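PDB 6I1A: rutinosidase from Aspergillus niger, which hydrolyses glycosidic bonds, probably releasing rutinose from rutinosides, as a secreted family 5 glycoside hydrolase related to exo-1,3-beta-glucanases. Local coordinates for residues S13-W17 and P184-T188. Residues are numbered along the deposited sequence; the frame is centred on the assembly and turned at random.
Sequences SYIDW and PQSYT. With EDO (1,2-ethanediol), chain J.
Trp-17 and Thr-188 form the direct hydrogen bond between two parts of a TIM-barrel fold, that of family 5 glycoside hydrolases: the N-terminal arm 13-17, which leads toward strand 22-26, and the entry to barrel strand 187-190. The indole NE1 donates to Thr-188 OG1 over 3.0 Å at a nearly straight 167°, and the hydroxyl lies in the ring plane, where the N-H points. Tryptophan suits this buried place because it fills space with a broad ring yet has one polar atom to satisfy. Threonine supplies the acceptor: with chi1 at -69° its OG1 stands beside its own backbone N and its methyl CG2 beside the carbonyl carbon, and the same oxygen is also hydrogen-bonded to His-131 NE2 on the adjoining strand. Within the arm, Ile-15 CD1 lies 3.5 Å above one face of the indole, displaced toward its rim.

Nearer the surface, the short 3-10 turn 184-186 meets Tyr-14. Gln-185 CB sits over the centre of the phenol ring, 4.0 Å from the centroid, in a CH-pi contact. Its CG lies between backbone N and carbonyl carbon and the chain bends at chi2; glutamine thus offers aliphatic CB to the ring and to Ser-13 O, with its polar amide further along at this partly exposed position, turned 54° from the ring plane. Tyr-14 CG stands beside the backbone N, anti to the carbonyl carbon, which carries the ring along the turn until OH comes 3.4 Å from Pro-184 CG. Proline, whose ring holds phi near the value a 3-10 turn needs, fits the opening of such a turn, while the tyrosine hydroxyl finds its polar partner in Asn-234 ND2.

Water ties the backbones together. Two molecules both donate to Gln-185 O; one also donates to Ser-13 O, and the other accepts from the amide of Ile-15, its oxygen 2.9 Å from Ile-15 N.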
# COMPACT_ATOMS: atom_id res chain seq x y z
N SER A 13 -10.34 -33.88 19.16
CA SER A 13 -9.11 -33.33 19.78
C SER A 13 -8.28 -32.54 18.77
O SER A 13 -7.46 -31.78 19.21
CB SER A 13 -8.30 -34.41 20.41
OG SER A 13 -8.13 -35.46 19.48
N TYR A 14 -8.55 -32.64 17.46
CA TYR A 14 -7.85 -31.77 16.46
C TYR A 14 -8.46 -30.37 16.51
O TYR A 14 -9.63 -30.17 16.84
CB TYR A 14 -7.92 -32.34 15.03
CG TYR A 14 -7.12 -33.58 14.85
CD1 TYR A 14 -7.60 -34.86 15.20
CD2 TYR A 14 -5.85 -33.56 14.31
CE1 TYR A 14 -6.86 -36.01 15.00
CE2 TYR A 14 -5.07 -34.70 14.15
CZ TYR A 14 -5.59 -35.96 14.44
OH TYR A 14 -4.77 -37.04 14.26
N ILE A 15 -7.70 -29.37 16.10
CA ILE A 15 -8.28 -28.00 16.19
C ILE A 15 -8.99 -27.64 14.91
O ILE A 15 -8.61 -28.10 13.77
CB ILE A 15 -7.24 -26.98 16.63
CG1 ILE A 15 -6.28 -26.62 15.51
CG2 ILE A 15 -6.51 -27.46 17.91
CD1 ILE A 15 -5.59 -25.27 15.80
N ASP A 16 -10.00 -26.81 15.07
CA ASP A 16 -10.72 -26.16 13.99
C ASP A 16 -10.28 -24.71 13.99
O ASP A 16 -10.61 -24.00 14.90
CB ASP A 16 -12.23 -26.27 14.19
CG ASP A 16 -13.01 -25.68 13.06
OD1 ASP A 16 -12.47 -25.00 12.21
OD2 ASP A 16 -14.24 -25.95 13.03
N TRP A 17 -9.45 -24.33 13.02
CA TRP A 17 -8.95 -22.94 13.00
C TRP A 17 -10.09 -21.93 12.90
O TRP A 17 -9.84 -20.72 13.03
CB TRP A 17 -7.93 -22.76 11.86
CG TRP A 17 -6.54 -23.10 12.30
CD1 TRP A 17 -5.81 -24.22 12.02
CD2 TRP A 17 -5.67 -22.26 13.08
NE1 TRP A 17 -4.58 -24.17 12.61
CE2 TRP A 17 -4.45 -22.95 13.23
CE3 TRP A 17 -5.79 -20.98 13.69
CZ2 TRP A 17 -3.39 -22.45 13.99
CZ3 TRP A 17 -4.73 -20.47 14.41
CH2 TRP A 17 -3.51 -21.17 14.50
N PRO A 184 -0.51 -35.95 17.17
CA PRO A 184 -0.66 -35.30 15.87
C PRO A 184 -1.64 -34.13 15.93
O PRO A 184 -1.61 -33.23 15.05
CB PRO A 184 -1.18 -36.43 14.96
CG PRO A 184 -1.81 -37.42 15.95
CD PRO A 184 -0.89 -37.39 17.13
N GLN A 185 -2.60 -34.15 16.86
CA GLN A 185 -3.60 -33.12 17.07
C GLN A 185 -2.97 -31.76 17.50
O GLN A 185 -3.69 -30.79 17.48
CB GLN A 185 -4.69 -33.55 18.08
CG GLN A 185 -4.22 -33.85 19.49
CD GLN A 185 -3.77 -35.26 19.78
OE1 GLN A 185 -3.25 -35.99 18.92
NE2 GLN A 185 -3.93 -35.64 21.06
N SER A 186 -1.72 -31.79 17.85
CA SER A 186 -1.05 -30.57 18.40
C SER A 186 -0.39 -29.74 17.28
O SER A 186 0.22 -28.72 17.61
CB SER A 186 -0.03 -30.93 19.39
OG SER A 186 -0.64 -31.60 20.52
N TYR A 187 -0.46 -30.12 16.01
CA TYR A 187 0.40 -29.51 14.95
C TYR A 187 -0.42 -28.99 13.79
O TYR A 187 -1.42 -29.63 13.31
CB TYR A 187 1.40 -30.52 14.43
CG TYR A 187 2.37 -30.98 15.47
CD1 TYR A 187 2.06 -32.09 16.28
CD2 TYR A 187 3.60 -30.39 15.70
CE1 TYR A 187 2.94 -32.55 17.25
CE2 TYR A 187 4.49 -30.85 16.64
CZ TYR A 187 4.17 -31.94 17.44
OH TYR A 187 5.08 -32.35 18.36
N THR A 188 0.04 -27.86 13.27
CA THR A 188 -0.38 -27.27 11.99
C THR A 188 0.83 -27.25 11.08
O THR A 188 1.92 -26.89 11.50
CB THR A 188 -1.02 -25.89 12.17
OG1 THR A 188 -2.28 -26.06 12.82
CG2 THR A 188 -1.17 -25.10 10.91
C1 EDO J . -10.13 -24.68 8.95
O1 EDO J . -10.45 -24.06 7.77
C2 EDO J . -11.07 -25.84 9.26
O2 EDO J . -12.43 -25.44 9.49
O HOH W 1 -5.13 -30.34 20.23
O HOH W 2 -5.00 -30.08 15.26